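Local structure of Thiosulfate:glutathione sulfurtransferase (Homo sapiens, 6BEV) at residues Pro30-Arg33 / Ser34-Ser38; Ala54-Ile57 / Pro58-Asn62. The protein transfers sulfur from thiosulfate to glutathione, producing S-sulfanylglutathione, a central intermediate in hydrogen sulfide metabolism. One frame throughout, in Å; residues are numbered along the deposited sequence.

Contact 1: residues Pro30-Arg33 / Ser34-Ser38; sequences PELR and SLLAS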
loop_
_atom_site.group_PDB
_atom_site.type_symbol
_atom_site.label_atom_id
_atom_site.label_comp_id
_atom_site.label_asym_id
_atom_site.label_seq_id
_atom_site.Cartn_x
_atom_site.Cartn_y
_atom_site.Cartn_z
ATOM N N PRO A 30 -9.459 -11.819 -3.270
ATOM C CA PRO A 30 -8.905 -13.150 -3.558
ATOM C C PRO A 30 -7.529 -13.091 -4.194
ATOM O O PRO A 30 -6.646 -13.877 -3.828
ATOM C CB PRO A 30 -9.970 -13.786 -4.463
ATOM C CG PRO A 30 -11.237 -13.081 -4.119
ATOM C CD PRO A 30 -10.824 -11.669 -3.813
ATOM N N GLU A 31 -7.310 -12.176 -5.137
ATOM C CA GLU A 31 -5.987 -12.072 -5.738
ATOM C C GLU A 31 -4.975 -11.609 -4.710
ATOM O O GLU A 31 -3.862 -12.141 -4.645
ATOM C CB GLU A 31 -5.997 -11.127 -6.937
ATOM C CG GLU A 31 -4.647 -11.152 -7.644
ATOM C CD GLU A 31 -4.472 -10.153 -8.775
ATOM O OE1 GLU A 31 -5.419 -9.423 -9.137
ATOM O OE2 GLU A 31 -3.336 -10.080 -9.288
ATOM N N LEU A 32 -5.340 -10.615 -3.906
ATOM C CA LEU A 32 -4.425 -10.113 -2.892
ATOM C C LEU A 32 -4.008 -11.219 -1.931
ATOM O O LEU A 32 -2.825 -11.338 -1.591
ATOM C CB LEU A 32 -5.079 -8.969 -2.132
ATOM C CG LEU A 32 -4.269 -8.344 -0.989
ATOM C CD1 LEU A 32 -2.912 -7.857 -1.490
ATOM C CD2 LEU A 32 -5.047 -7.225 -0.327
ATOM N N ARG A 33 -4.958 -12.042 -1.479
ATOM C CA ARG A 33 -4.606 -13.109 -0.543
ATOM C C ARG A 33 -3.593 -14.060 -1.158
ATOM O O ARG A 33 -2.657 -14.501 -0.482
ATOM C CB ARG A 33 -5.859 -13.849 -0.094
ATOM C CG ARG A 33 -6.692 -13.073 0.910
ATOM C CD ARG A 33 -8.041 -13.706 1.071
ATOM N NE ARG A 33 -8.774 -13.211 2.234
ATOM C CZ ARG A 33 -10.057 -13.464 2.454
ATOM N NH1 ARG A 33 -10.747 -14.137 1.552
ATOM N NH2 ARG A 33 -10.655 -13.012 3.545
ATOM N N SER A 34 -3.742 -14.388 -2.441
ATOM C CA SER A 34 -2.778 -15.294 -3.058
ATOM C C SER A 34 -1.431 -14.624 -3.278
ATOM O O SER A 34 -0.389 -15.275 -3.156
ATOM C CB SER A 34 -3.327 -15.861 -4.355
ATOM O OG SER A 34 -4.419 -16.709 -4.067
ATOM N N LEU A 35 -1.420 -13.331 -3.607
ATOM C CA LEU A 35 -0.146 -12.638 -3.759
ATOM C C LEU A 35 0.594 -12.552 -2.431
ATOM O O LEU A 35 1.827 -12.634 -2.388
ATOM C CB LEU A 35 -0.369 -11.239 -4.351
ATOM C CG LEU A 35 -0.839 -11.194 -5.801
ATOM C CD1 LEU A 35 -1.344 -9.804 -6.146
ATOM C CD2 LEU A 35 0.283 -11.595 -6.749
ATOM N N LEU A 36 -0.130 -12.362 -1.332
ATOM C CA LEU A 36 0.525 -12.327 -0.029
ATOM C C LEU A 36 1.085 -13.693 0.337
ATOM O O LEU A 36 2.211 -13.795 0.843
ATOM C CB LEU A 36 -0.438 -11.834 1.048
ATOM C CG LEU A 36 -0.914 -10.395 0.868
ATOM C CD1 LEU A 36 -2.031 -10.101 1.868
ATOM C CD2 LEU A 36 0.208 -9.401 1.015
ATOM N N ALA A 37 0.316 -14.751 0.083
ATOM C CA ALA A 37 0.775 -16.096 0.420
ATOM C C ALA A 37 2.005 -16.487 -0.381
ATOM O O ALA A 37 2.851 -17.237 0.122
ATOM C CB ALA A 37 -0.338 -17.115 0.200
ATOM N N SER A 38 2.143 -15.983 -1.606
ATOM C CA SER A 38 3.261 -16.324 -2.470
ATOM C C SER A 38 4.456 -15.398 -2.313
ATOM O O SER A 38 5.495 -15.654 -2.916
ATOM C CB SER A 38 2.816 -16.375 -3.925
ATOM O OG SER A 38 2.339 -15.133 -4.351
#

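Contact 2: residues Ala54-Ile57 / Pro58-Asn62; sequences AGTI and PGALN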
loop_
_atom_site.group_PDB
_atom_site.type_symbol
_atom_site.label_atom_id
_atom_site.label_comp_id
_atom_site.label_asym_id
_atom_site.label_seq_id
_atom_site.Cartn_x
_atom_site.Cartn_y
_atom_site.Cartn_z
ATOM N N ALA A 54 -3.612 1.325 15.358
ATOM C CA ALA A 54 -4.699 0.621 16.018
ATOM C C ALA A 54 -5.033 -0.702 15.356
ATOM O O ALA A 54 -5.878 -1.443 15.861
ATOM C CB ALA A 54 -5.939 1.498 16.049
ATOM N N GLY A 55 -4.400 -1.008 14.244
ATOM C CA GLY A 55 -4.630 -2.252 13.562
ATOM C C GLY A 55 -4.565 -2.016 12.080
ATOM O O GLY A 55 -5.059 -1.003 11.583
ATOM N N THR A 56 -3.980 -2.969 11.374
ATOM C CA THR A 56 -3.785 -2.862 9.939
ATOM C C THR A 56 -3.882 -4.258 9.339
ATOM O O THR A 56 -4.108 -5.246 10.043
ATOM C CB THR A 56 -2.442 -2.175 9.642
ATOM O OG1 THR A 56 -2.343 -1.874 8.249
ATOM C CG2 THR A 56 -1.245 -3.055 10.036
ATOM N N ILE A 57 -3.756 -4.330 8.024
ATOM C CA ILE A 57 -3.624 -5.632 7.374
ATOM C C ILE A 57 -2.244 -6.184 7.707
ATOM O O ILE A 57 -1.234 -5.465 7.556
ATOM C CB ILE A 57 -3.835 -5.507 5.861
ATOM C CG1 ILE A 57 -5.245 -4.960 5.569
ATOM C CG2 ILE A 57 -3.615 -6.834 5.174
ATOM C CD1 ILE A 57 -5.601 -4.779 4.103
ATOM N N PRO A 58 -2.148 -7.427 8.177
ATOM C CA PRO A 58 -0.847 -7.964 8.585
ATOM C C PRO A 58 0.205 -7.752 7.515
ATOM O O PRO A 58 -0.028 -8.010 6.331
ATOM C CB PRO A 58 -1.150 -9.447 8.812
ATOM C CG PRO A 58 -2.559 -9.441 9.314
ATOM C CD PRO A 58 -3.239 -8.375 8.470
ATOM N N GLY A 59 1.361 -7.236 7.936
ATOM C CA GLY A 59 2.472 -6.997 7.049
ATOM C C GLY A 59 2.496 -5.631 6.399
ATOM O O GLY A 59 3.495 -5.281 5.763
ATOM N N ALA A 60 1.449 -4.836 6.540
ATOM C CA ALA A 60 1.397 -3.571 5.823
ATOM C C ALA A 60 2.321 -2.529 6.433
ATOM O O ALA A 60 2.407 -2.383 7.651
ATOM C CB ALA A 60 -0.029 -3.034 5.848
ATOM N N LEU A 61 2.976 -1.775 5.565
ATOM C CA LEU A 61 3.795 -0.641 5.970
ATOM C C LEU A 61 2.937 0.617 5.947
ATOM O O LEU A 61 2.276 0.892 4.945
ATOM C CB LEU A 61 4.947 -0.476 4.981
ATOM C CG LEU A 61 5.860 0.706 5.258
ATOM C CD1 LEU A 61 6.572 0.548 6.588
ATOM C CD2 LEU A 61 6.856 0.866 4.128
ATOM N N ASN A 62 2.954 1.393 7.029
ATOM C CA ASN A 62 2.152 2.611 7.091
ATOM C C ASN A 62 2.919 3.774 6.467
ATOM O O ASN A 62 3.933 4.232 7.008
ATOM C CB ASN A 62 1.799 2.895 8.544
ATOM C CG ASN A 62 0.958 4.153 8.747
ATOM O OD1 ASN A 62 1.103 4.822 9.758
ATOM N ND2 ASN A 62 0.080 4.465 7.810
HETATM O O HOH W 1 0.427 -0.446 8.549
#

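Contact 1: residues Pro30-Arg33 / Ser34-Ser38
Leu32 and Leu36 meet one turn apart on helix 29-38, whose backbone supplies four successive i to i+4 hydrogen bonds here. Two of these are short, Leu35 N to Glu31 O and Leu36 N to Leu32 O, both 2.9 Å. The bond from Ser34 N to Pro30 O is longer at 3.3 Å, and Ala37 N to Arg33 O completes the series.

The apolar part rests on the leucine pair. In Leu32 a chi1 of 178° carries CG away from the backbone N, and a chi2 near 56° then sets CD1 against Leu36 CG, 4.0 Å away, the two side chains meeting at a slant. Leu36 CG also rests against the oxygen end of the Leu32 carbonyl, 3.3 Å from Leu32 O. Both leucines also touch Leu43 of strand 42-45, so this face of the helix is the one laid on the sheet. An alanine in place of Leu36 would probably leave Leu32 CD1 without its neighbour on the next turn and open a gap against Leu43.

On another face, the extended Glu31 chain runs past Leu35, with CG 3.9 Å from Leu35 CD1 and carboxylate atom OE2 3.7 Å from that same methyl. OE2 forms a salt bridge with Arg121, while Arg33 NH2 hydrogen-bonds to the carbonyl O of Lys133. Leu35 itself packs on Arg40, Ala41 and His94.

The chemistry is that of an amphipathic helix: successive i to i+4 bonds pair the carbonyls of Pro30 to Arg33 with the amides of Ser34 to Ala37, Leu32 and Leu36 face the sheet while Leu35 packs on the neighbouring loops, and the charged ends of Glu31 and Arg33 tie the helix to later parts of the chain.

Contact 2: residues Ala54-Ile57 / Pro58-Asn62
A type II beta turn from Ile57 to Ala60 reverses the chain between helix 49-53 and strand 61-62. It is closed by the hydrogen bond from Ala60 N to Ile57 O, 2.9 Å long. Pro58 and Gly59 fill the two central positions; the positive phi of Gly59 (90°) would press a CB against the carbonyl O of Pro58.

Ala60 CB points back into the turn, 3.2 Å from Ile57 O and 3.5 Å from Thr56 OG1. That hydroxyl is anti to its own backbone nitrogen (chi1 -171°), which turns it across the mouth of the turn. The Thr56 hydroxyl is also hydrogen-bonded to Asp45 OD2. A water donates to both Thr56 OG1, at 3.1 Å, and Ala60 O, at 2.9 Å, bridging the two arms beyond the direct backbone bond.

Ile57 CG2 sits 3.7 Å from Pro58 CD, the two side chains crossing at about a right angle. The Ile57 side chain also packs on Leu43, Phe98, Tyr127 and Trp130, and it is about 9 Å from that of the active-site Cys99. The arrangement is a classic proline-glycine type II turn, here leading into an edge strand of the parallel sheet of the rhodanese-like domain.

Overall arrangement
Both contacts are local and lie largely at the surface, each with a single buried residue, Leu32 in contact 1 and Ile57 in contact 2. Contact 1 keeps to one helix and repeats the same backbone bond along it, whereas contact 2 closes a turn with one direct bond and a water bridge. Their centres are about 16 Å apart and they do not touch, but both pack on Leu43 of strand 42-45. Charge marks the outer side of contact 1 through Glu31 and Arg33; in contact 2 the polar side chain is a threonine hydroxyl held by Asp45, and its isoleucine lies nearer the catalytic cysteine.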